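Long-range contacts in Nsp15 (Middle East respiratory syndrome-related coronavirus, PDB 5YVD), which cleaves RNA as a coronavirus endoribonuclease, probably with a preference for uridylates, in an assembly of six copies of the chain: residues I5-V10 and G20-A25; D29-K34 and L49-A54; F55-K60 and T96-V101. One frame throughout, in Å; residues are numbered along the deposited sequence.

Interaction 1 (I5-V10 and G20-A25); sequences IAFNVV and GELPVA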
loop_
_atom_site.group_PDB
_atom_site.type_symbol
_atom_site.label_atom_id
_atom_site.label_comp_id
_atom_site.label_asym_id
_atom_site.label_seq_id
_atom_site.Cartn_x
_atom_site.Cartn_y
_atom_site.Cartn_z
ATOM N N ILE A 5 12.837 17.871 -10.541
ATOM C CA ILE A 5 12.861 18.164 -9.128
ATOM C C ILE A 5 13.891 17.283 -8.448
ATOM O O ILE A 5 14.702 17.759 -7.664
ATOM C CB ILE A 5 11.466 17.951 -8.540
ATOM C CG1 ILE A 5 10.575 19.088 -9.008
ATOM C CG2 ILE A 5 11.519 17.873 -7.026
ATOM C CD1 ILE A 5 9.125 18.718 -9.105
ATOM N N ALA A 6 13.866 15.995 -8.772
ATOM C CA ALA A 6 14.883 15.071 -8.286
ATOM C C ALA A 6 16.287 15.566 -8.598
ATOM O O ALA A 6 17.205 15.374 -7.817
ATOM C CB ALA A 6 14.669 13.699 -8.901
ATOM N N PHE A 7 16.450 16.199 -9.749
ATOM C CA PHE A 7 17.768 16.638 -10.177
ATOM C C PHE A 7 18.235 17.808 -9.327
ATOM O O PHE A 7 19.345 17.815 -8.824
ATOM C CB PHE A 7 17.729 17.001 -11.662
ATOM C CG PHE A 7 19.048 17.472 -12.222
ATOM C CD1 PHE A 7 19.930 16.567 -12.805
ATOM C CD2 PHE A 7 19.380 18.836 -12.204
ATOM C CE1 PHE A 7 21.144 17.003 -13.325
ATOM C CE2 PHE A 7 20.572 19.274 -12.731
ATOM C CZ PHE A 7 21.464 18.357 -13.289
ATOM N N ASN A 8 17.360 18.784 -9.143
ATOM C CA ASN A 8 17.653 19.913 -8.258
ATOM C C ASN A 8 18.005 19.428 -6.832
ATOM O O ASN A 8 19.004 19.857 -6.242
ATOM C CB ASN A 8 16.459 20.884 -8.211
ATOM C CG ASN A 8 16.351 21.753 -9.445
ATOM O OD1 ASN A 8 16.543 22.961 -9.375
ATOM N ND2 ASN A 8 16.022 21.151 -10.579
ATOM N N VAL A 9 17.200 18.514 -6.288
ATOM C CA VAL A 9 17.422 18.049 -4.919
ATOM C C VAL A 9 18.794 17.400 -4.759
ATOM O O VAL A 9 19.465 17.604 -3.731
ATOM C CB VAL A 9 16.335 17.076 -4.460
ATOM C CG1 VAL A 9 16.777 16.260 -3.247
ATOM C CG2 VAL A 9 15.072 17.844 -4.131
ATOM N N VAL A 10 19.209 16.639 -5.769
ATOM C CA VAL A 10 20.437 15.877 -5.674
ATOM C C VAL A 10 21.622 16.776 -5.941
ATOM O O VAL A 10 22.631 16.695 -5.259
ATOM C CB VAL A 10 20.470 14.715 -6.692
ATOM C CG1 VAL A 10 21.793 13.973 -6.634
ATOM C CG2 VAL A 10 19.327 13.753 -6.428
ATOM N N GLY A 20 17.633 19.877 -15.729
ATOM C CA GLY A 20 18.237 18.540 -15.607
ATOM C C GLY A 20 17.215 17.496 -15.239
ATOM O O GLY A 20 16.144 17.847 -14.738
ATOM N N GLU A 21 17.529 16.224 -15.505
ATOM C CA GLU A 21 16.631 15.092 -15.190
ATOM C C GLU A 21 17.371 13.972 -14.481
ATOM O O GLU A 21 18.522 13.714 -14.781
ATOM C CB GLU A 21 15.987 14.522 -16.464
ATOM C CG GLU A 21 14.570 15.016 -16.742
ATOM C CD GLU A 21 14.531 16.423 -17.326
ATOM O OE1 GLU A 21 15.292 16.670 -18.282
ATOM O OE2 GLU A 21 13.740 17.282 -16.852
ATOM N N LEU A 22 16.710 13.307 -13.538
ATOM C CA LEU A 22 17.210 12.042 -13.011
ATOM C C LEU A 22 16.123 10.976 -13.130
ATOM O O LEU A 22 14.959 11.289 -13.090
ATOM C CB LEU A 22 17.620 12.199 -11.550
ATOM C CG LEU A 22 18.906 12.997 -11.251
ATOM C CD1 LEU A 22 19.183 12.936 -9.753
ATOM C CD2 LEU A 22 20.126 12.519 -12.042
ATOM N N PRO A 23 16.493 9.706 -13.283
ATOM C CA PRO A 23 15.412 8.708 -13.268
ATOM C C PRO A 23 14.872 8.535 -11.854
ATOM O O PRO A 23 15.645 8.544 -10.913
ATOM C CB PRO A 23 16.079 7.428 -13.763
ATOM C CG PRO A 23 17.555 7.667 -13.676
ATOM C CD PRO A 23 17.834 9.116 -13.416
ATOM N N VAL A 24 13.553 8.399 -11.727
ATOM C CA VAL A 24 12.853 8.345 -10.445
ATOM C C VAL A 24 11.833 7.199 -10.442
ATOM O O VAL A 24 11.085 7.041 -11.407
ATOM C CB VAL A 24 12.070 9.657 -10.207
ATOM C CG1 VAL A 24 11.209 9.581 -8.955
ATOM C CG2 VAL A 24 13.020 10.840 -10.097
ATOM N N ALA A 25 11.798 6.415 -9.366
ATOM C CA ALA A 25 10.636 5.546 -9.061
ATOM C C ALA A 25 9.815 6.067 -7.899
ATOM O O ALA A 25 10.359 6.523 -6.923
ATOM C CB ALA A 25 11.100 4.131 -8.754
#

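Interaction 2 (D29-K34 and L49-A54); sequences DKIFTK and LPTNIA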
loop_
_atom_site.group_PDB
_atom_site.type_symbol
_atom_site.label_atom_id
_atom_site.label_comp_id
_atom_site.label_asym_id
_atom_site.label_seq_id
_atom_site.Cartn_x
_atom_site.Cartn_y
_atom_site.Cartn_z
ATOM N N ASP A 29 4.984 4.948 -0.382
ATOM C CA ASP A 29 5.321 6.161 0.333
ATOM C C ASP A 29 6.731 6.704 0.027
ATOM O O ASP A 29 7.122 7.734 0.584
ATOM C CB ASP A 29 5.186 5.872 1.826
ATOM C CG ASP A 29 6.192 4.834 2.307
ATOM O OD1 ASP A 29 6.765 5.002 3.399
ATOM O OD2 ASP A 29 6.437 3.855 1.566
ATOM N N LYS A 30 7.487 6.051 -0.862
ATOM C CA LYS A 30 8.898 6.424 -1.067
ATOM C C LYS A 30 9.276 6.908 -2.471
ATOM O O LYS A 30 8.598 6.631 -3.457
ATOM C CB LYS A 30 9.805 5.263 -0.670
ATOM C CG LYS A 30 9.662 4.880 0.795
ATOM C CD LYS A 30 10.538 3.692 1.183
ATOM C CE LYS A 30 9.840 2.790 2.191
ATOM N NZ LYS A 30 9.554 3.513 3.457
ATOM N N ILE A 31 10.377 7.650 -2.530
ATOM C CA ILE A 31 10.983 8.069 -3.786
ATOM C C ILE A 31 12.420 7.506 -3.902
ATOM O O ILE A 31 13.238 7.663 -2.992
ATOM C CB ILE A 31 11.020 9.594 -3.891
ATOM C CG1 ILE A 31 9.607 10.171 -3.843
ATOM C CG2 ILE A 31 11.733 10.031 -5.161
ATOM C CD1 ILE A 31 8.855 10.144 -5.150
ATOM N N PHE A 32 12.704 6.828 -5.020
ATOM C CA PHE A 32 14.045 6.317 -5.287
ATOM C C PHE A 32 14.614 6.898 -6.551
ATOM O O PHE A 32 13.865 7.244 -7.437
ATOM C CB PHE A 32 14.006 4.820 -5.459
ATOM C CG PHE A 32 13.611 4.078 -4.232
ATOM C CD1 PHE A 32 14.561 3.469 -3.444
ATOM C CD2 PHE A 32 12.283 3.947 -3.893
ATOM C CE1 PHE A 32 14.186 2.767 -2.314
ATOM C CE2 PHE A 32 11.902 3.219 -2.787
ATOM C CZ PHE A 32 12.850 2.635 -1.997
ATOM N N THR A 33 15.933 6.963 -6.649
ATOM C CA THR A 33 16.583 7.390 -7.898
ATOM C C THR A 33 17.715 6.440 -8.251
ATOM O O THR A 33 18.415 5.955 -7.376
ATOM C CB THR A 33 17.111 8.851 -7.782
ATOM O OG1 THR A 33 17.425 9.402 -9.070
ATOM C CG2 THR A 33 18.342 8.930 -6.883
ATOM N N LYS A 34 17.901 6.165 -9.536
ATOM C CA LYS A 34 19.056 5.366 -9.970
ATOM C C LYS A 34 20.292 6.207 -9.783
ATOM O O LYS A 34 20.307 7.347 -10.190
ATOM C CB LYS A 34 18.938 4.919 -11.432
ATOM C CG LYS A 34 18.563 3.454 -11.612
ATOM C CD LYS A 34 18.154 3.124 -13.050
ATOM C CE LYS A 34 19.321 3.089 -14.034
ATOM N NZ LYS A 34 20.257 1.968 -13.744
ATOM N N LEU A 49 -0.638 13.510 1.422
ATOM C CA LEU A 49 -0.585 13.863 0.006
ATOM C C LEU A 49 0.129 12.766 -0.827
ATOM O O LEU A 49 0.926 11.984 -0.297
ATOM C CB LEU A 49 0.108 15.200 -0.183
ATOM C CG LEU A 49 -0.595 16.413 0.412
ATOM C CD1 LEU A 49 0.296 17.631 0.336
ATOM C CD2 LEU A 49 -1.909 16.710 -0.306
ATOM N N PRO A 50 -0.162 12.706 -2.131
ATOM C CA PRO A 50 0.488 11.765 -2.978
ATOM C C PRO A 50 1.995 11.934 -2.865
ATOM O O PRO A 50 2.517 13.054 -2.944
ATOM C CB PRO A 50 -0.004 12.160 -4.358
ATOM C CG PRO A 50 -1.331 12.759 -4.116
ATOM C CD PRO A 50 -1.023 13.594 -2.925
ATOM N N THR A 51 2.677 10.812 -2.686
ATOM C CA THR A 51 4.083 10.817 -2.470
ATOM C C THR A 51 4.852 11.772 -3.388
ATOM O O THR A 51 5.756 12.492 -2.923
ATOM C CB THR A 51 4.620 9.404 -2.636
ATOM O OG1 THR A 51 4.014 8.560 -1.670
ATOM C CG2 THR A 51 6.096 9.388 -2.393
ATOM N N ASN A 52 4.538 11.780 -4.682
ATOM C CA ASN A 52 5.343 12.584 -5.611
ATOM C C ASN A 52 5.152 14.096 -5.392
ATOM O O ASN A 52 6.021 14.893 -5.724
ATOM C CB ASN A 52 5.072 12.211 -7.072
ATOM C CG ASN A 52 3.642 12.417 -7.461
ATOM O OD1 ASN A 52 2.739 12.020 -6.736
ATOM N ND2 ASN A 52 3.422 13.045 -8.603
ATOM N N ILE A 53 4.016 14.469 -4.810
ATOM C CA ILE A 53 3.678 15.860 -4.565
ATOM C C ILE A 53 4.309 16.313 -3.263
ATOM O O ILE A 53 4.862 17.427 -3.174
ATOM C CB ILE A 53 2.149 16.045 -4.463
ATOM C CG1 ILE A 53 1.477 15.636 -5.761
ATOM C CG2 ILE A 53 1.787 17.499 -4.186
ATOM C CD1 ILE A 53 1.642 16.634 -6.883
ATOM N N ALA A 54 4.217 15.444 -2.257
ATOM C CA ALA A 54 4.779 15.718 -0.954
ATOM C C ALA A 54 6.271 15.967 -1.094
ATOM O O ALA A 54 6.832 16.853 -0.471
ATOM C CB ALA A 54 4.525 14.561 -0.026
#

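Interaction 3 (F55-K60 and T96-V101); sequences FELYAK and TATIGV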
loop_
_atom_site.group_PDB
_atom_site.type_symbol
_atom_site.label_atom_id
_atom_site.label_comp_id
_atom_site.label_asym_id
_atom_site.label_seq_id
_atom_site.Cartn_x
_atom_site.Cartn_y
_atom_site.Cartn_z
ATOM N N PHE A 55 6.894 15.183 -1.950
ATOM C CA PHE A 55 8.301 15.330 -2.284
ATOM C C PHE A 55 8.601 16.647 -2.954
ATOM O O PHE A 55 9.685 17.201 -2.750
ATOM C CB PHE A 55 8.697 14.179 -3.219
ATOM C CG PHE A 55 10.068 14.307 -3.831
ATOM C CD1 PHE A 55 11.200 14.403 -3.035
ATOM C CD2 PHE A 55 10.225 14.266 -5.204
ATOM C CE1 PHE A 55 12.453 14.480 -3.608
ATOM C CE2 PHE A 55 11.467 14.363 -5.778
ATOM C CZ PHE A 55 12.580 14.466 -4.979
ATOM N N GLU A 56 7.678 17.130 -3.789
ATOM C CA GLU A 56 7.887 18.393 -4.523
ATOM C C GLU A 56 7.805 19.577 -3.543
ATOM O O GLU A 56 8.630 20.482 -3.562
ATOM C CB GLU A 56 6.872 18.528 -5.678
ATOM C CG GLU A 56 6.937 19.836 -6.465
ATOM C CD GLU A 56 5.906 19.955 -7.592
ATOM O OE1 GLU A 56 5.550 18.915 -8.187
ATOM O OE2 GLU A 56 5.459 21.098 -7.903
ATOM N N LEU A 57 6.822 19.541 -2.657
ATOM C CA LEU A 57 6.642 20.608 -1.699
ATOM C C LEU A 57 7.804 20.654 -0.748
ATOM O O LEU A 57 8.302 21.723 -0.404
ATOM C CB LEU A 57 5.371 20.386 -0.927
ATOM C CG LEU A 57 4.087 20.534 -1.739
ATOM C CD1 LEU A 57 2.848 20.346 -0.880
ATOM C CD2 LEU A 57 4.063 21.887 -2.433
ATOM N N TYR A 58 8.233 19.476 -0.316
ATOM C CA TYR A 58 9.515 19.347 0.358
ATOM C C TYR A 58 10.649 20.050 -0.397
ATOM O O TYR A 58 11.330 20.900 0.161
ATOM C CB TYR A 58 9.869 17.888 0.557
ATOM C CG TYR A 58 11.216 17.710 1.178
ATOM C CD1 TYR A 58 12.259 17.079 0.485
ATOM C CD2 TYR A 58 11.466 18.195 2.442
ATOM C CE1 TYR A 58 13.503 16.935 1.051
ATOM C CE2 TYR A 58 12.707 18.059 3.016
ATOM C CZ TYR A 58 13.713 17.435 2.321
ATOM O OH TYR A 58 14.917 17.307 2.940
ATOM N N ALA A 59 10.861 19.701 -1.655
ATOM C CA ALA A 59 11.972 20.308 -2.396
ATOM C C ALA A 59 11.811 21.802 -2.594
ATOM O O ALA A 59 12.800 22.519 -2.708
ATOM C CB ALA A 59 12.164 19.641 -3.743
ATOM N N LYS A 60 10.587 22.268 -2.624
ATOM C CA LYS A 60 10.314 23.657 -2.825
ATOM C C LYS A 60 10.231 24.402 -1.515
ATOM O O LYS A 60 10.017 25.575 -1.495
ATOM C CB LYS A 60 9.044 23.801 -3.640
ATOM C CG LYS A 60 9.287 23.729 -5.126
ATOM C CD LYS A 60 8.102 23.201 -5.885
ATOM C CE LYS A 60 8.162 23.561 -7.348
ATOM N NZ LYS A 60 6.825 23.878 -7.893
ATOM N N THR A 96 -2.336 22.548 3.942
ATOM C CA THR A 96 -2.571 21.475 2.981
ATOM C C THR A 96 -2.681 21.946 1.540
ATOM O O THR A 96 -2.377 21.194 0.616
ATOM C CB THR A 96 -3.920 20.830 3.264
ATOM O OG1 THR A 96 -4.878 21.870 3.487
ATOM C CG2 THR A 96 -3.845 19.921 4.483
ATOM N N ALA A 97 -3.186 23.159 1.329
ATOM C CA ALA A 97 -3.187 23.746 -0.002
ATOM C C ALA A 97 -2.026 24.702 -0.106
ATOM O O ALA A 97 -1.416 25.049 0.887
ATOM C CB ALA A 97 -4.501 24.473 -0.285
ATOM N N THR A 98 -1.760 25.150 -1.324
ATOM C CA THR A 98 -0.628 25.998 -1.620
ATOM C C THR A 98 -1.038 27.075 -2.663
ATOM O O THR A 98 -2.116 26.997 -3.274
ATOM C CB THR A 98 0.508 25.098 -2.111
ATOM O OG1 THR A 98 1.765 25.669 -1.753
ATOM C CG2 THR A 98 0.446 24.917 -3.586
ATOM N N ILE A 99 -0.210 28.105 -2.829
ATOM C CA ILE A 99 -0.481 29.178 -3.798
ATOM C C ILE A 99 0.787 29.548 -4.556
ATOM O O ILE A 99 1.775 30.009 -3.972
ATOM C CB ILE A 99 -1.028 30.440 -3.126
ATOM C CG1 ILE A 99 -2.401 30.165 -2.498
ATOM C CG2 ILE A 99 -1.157 31.566 -4.145
ATOM C CD1 ILE A 99 -2.844 31.212 -1.505
ATOM N N GLY A 100 0.746 29.326 -5.865
ATOM C CA GLY A 100 1.845 29.652 -6.728
ATOM C C GLY A 100 3.082 28.881 -6.387
ATOM O O GLY A 100 4.173 29.429 -6.443
ATOM N N VAL A 101 2.933 27.605 -6.054
ATOM C CA VAL A 101 4.101 26.764 -5.746
ATOM C C VAL A 101 4.117 25.425 -6.496
ATOM O O VAL A 101 5.155 25.028 -7.002
ATOM C CB VAL A 101 4.190 26.493 -4.231
ATOM C CG1 VAL A 101 5.361 25.589 -3.915
ATOM C CG2 VAL A 101 4.340 27.791 -3.474
#

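Interaction 1 (I5-V10 and G20-A25)
Phe-7 and Glu-21 bring the two backbones closest, CA to CA 5.4 Å, where the extended chain of 20-25 runs past helix 2-12 on its way into strand 24-27. This is the N-terminal oligomerisation region of Nsp15, a helix laid against the approach to a small antiparallel sheet. In Phe-7, CG is anti to the backbone N (chi1 -180°), which carries it toward Gly-20, and the ring lies with one face against that residue. The CA of Gly-20 sits over the ring centre, 3.5 Å from the Phe-7 centroid and 10° off the normal, a CH-pi contact that the bare glycine backbone makes directly. Gly-20 is tethered there by its O, which accepts a bond from Asn-4 ND2.

Leu-22 comes to the same ring from another side, with its CG near the ring plane, 4.0 Å from Phe-7 CD1. Its CD1 branch continues to Val-10, the two side chains crossing obliquely, while Leu-266 of the third subunit packs on Val-10. Ala-6 in turn meets Leu-22 CB to CB at 4.2 Å. Val-24, with CG2 beside its own backbone N, ends the line by setting that methyl 3.5 Å from Ala-6 CB.

Interaction 2 (D29-K34 and L49-A54)
Thr-51 packs on Asp-29 and Ile-31 in a small buried helix-to-strand contact, where the first turn of helix 51-59 meets the start of strand 30-35. The two branches of the threonine divide the work. With OG1 anti to the carbonyl carbon (chi1 -61°), the hydroxyl lies against the Asp-29 backbone, OG1 to CA 3.4 Å. It is bonded just beyond, giving its proton to Asn-28 O and accepting from Asn-45 ND2, so this buried oxygen ties the helix start to the residues flanking strands 30-35 and 38-44.

The methyl branch, Thr-51 CG2, touches Asp-29 O at 3.6 Å and Ile-31 CG1 at 3.9 Å; the threonine and isoleucine side chains lie alongside with their ends pointing opposite ways. Ile-31 CD1 reaches on to the helix backbone, 4.3 Å from Asn-52 CA.

The strand is the central one of the three-stranded antiparallel sheet of the N-terminal oligomerisation region, and the helix beside it also serves the subunit interface. Asn-52 leads its amide away from Ile-31 to the second subunit, where ND2 donates to Val-24 O and OD1 accepts from Val-26 N, gripping the backbone of an outermost strand.

Pro-50 holds the N-cap position, its O accepting from Ile-53 N at 2.8 Å and also from Ala-54 N. At the start of the strand, Lys-30 and the preceding Asp-29 direct their CB atoms away from the helix and pair with each other: Lys-30 NZ meets Asp-29 OD1 at 3.2 Å on the syn side, 22° out of the carboxylate plane.

Interaction 3 (F55-K60 and T96-V101)
Val-101 meets Leu-57 and Lys-60 where the C-terminal end of helix 51-59 faces the loop 96-101. The firmer part is apolar. Val-101 has CG1 anti to its backbone N (chi1 178°), and this branch lies 4.2 Å from Leu-57 CD2, the two side chains crossing at about a right angle. The same CG1 touches the aliphatic part of Lys-60, 4.1 Å from CB and 4.1 Å from CD. One methyl thus touches both Leu-57 and Lys-60.

Beyond this the contact thins out. Leu-57 CD2 comes no nearer than 4.5 Å to Thr-98 OG1, a side chain that otherwise packs against Val-84, Thr-105 and Asp-106. Among the partly exposed residues, Glu-56 approaches with the end of its extended chain, OE2 being 4.0 Å from Val-101 O. As modelled, Lys-60 NZ is 3.1 Å from Glu-56 OE2, one helical turn earlier, a salt bridge that stays uncertain because the ammonium sits too close to Val-101 O.

The loop is held by bonds of its own: Val-101 N is bonded to Asp-106 OD1, and the backbone of Thr-98 pairs with Thr-105 and Ile-107. The helix belongs to the N-terminal oligomerisation region and the loop to the middle domain, so this modest patch of 184 Å², helix end against loop, is consistent with a junction between the two regions within the Nsp15 subunit.

Interactions 1 and 2 lie with centres 11 Å apart and meet through neighbouring strands 24-27 and 30-35: Ala-25 N reaches Phe-32 O at 2.9 Å, probably a hydrogen bond. Interactions 2 and 3 share helix 51-59, their centres 13 Å apart, with Leu-49 CD1 on Leu-57 CD1 at 3.9 Å. Interaction 1 closes the circuit from helix 2-12, where Val-9 CG2 sits 3.4 Å from Ala-59 CB. All three lie on the same side of the chain's centre, and interactions 1 and 2 both touch the second subunit. The segments fall in the oligomerisation and middle regions; Tyr-58 OH bonds Glu-263 of the third subunit, a residue of its endoribonuclease region.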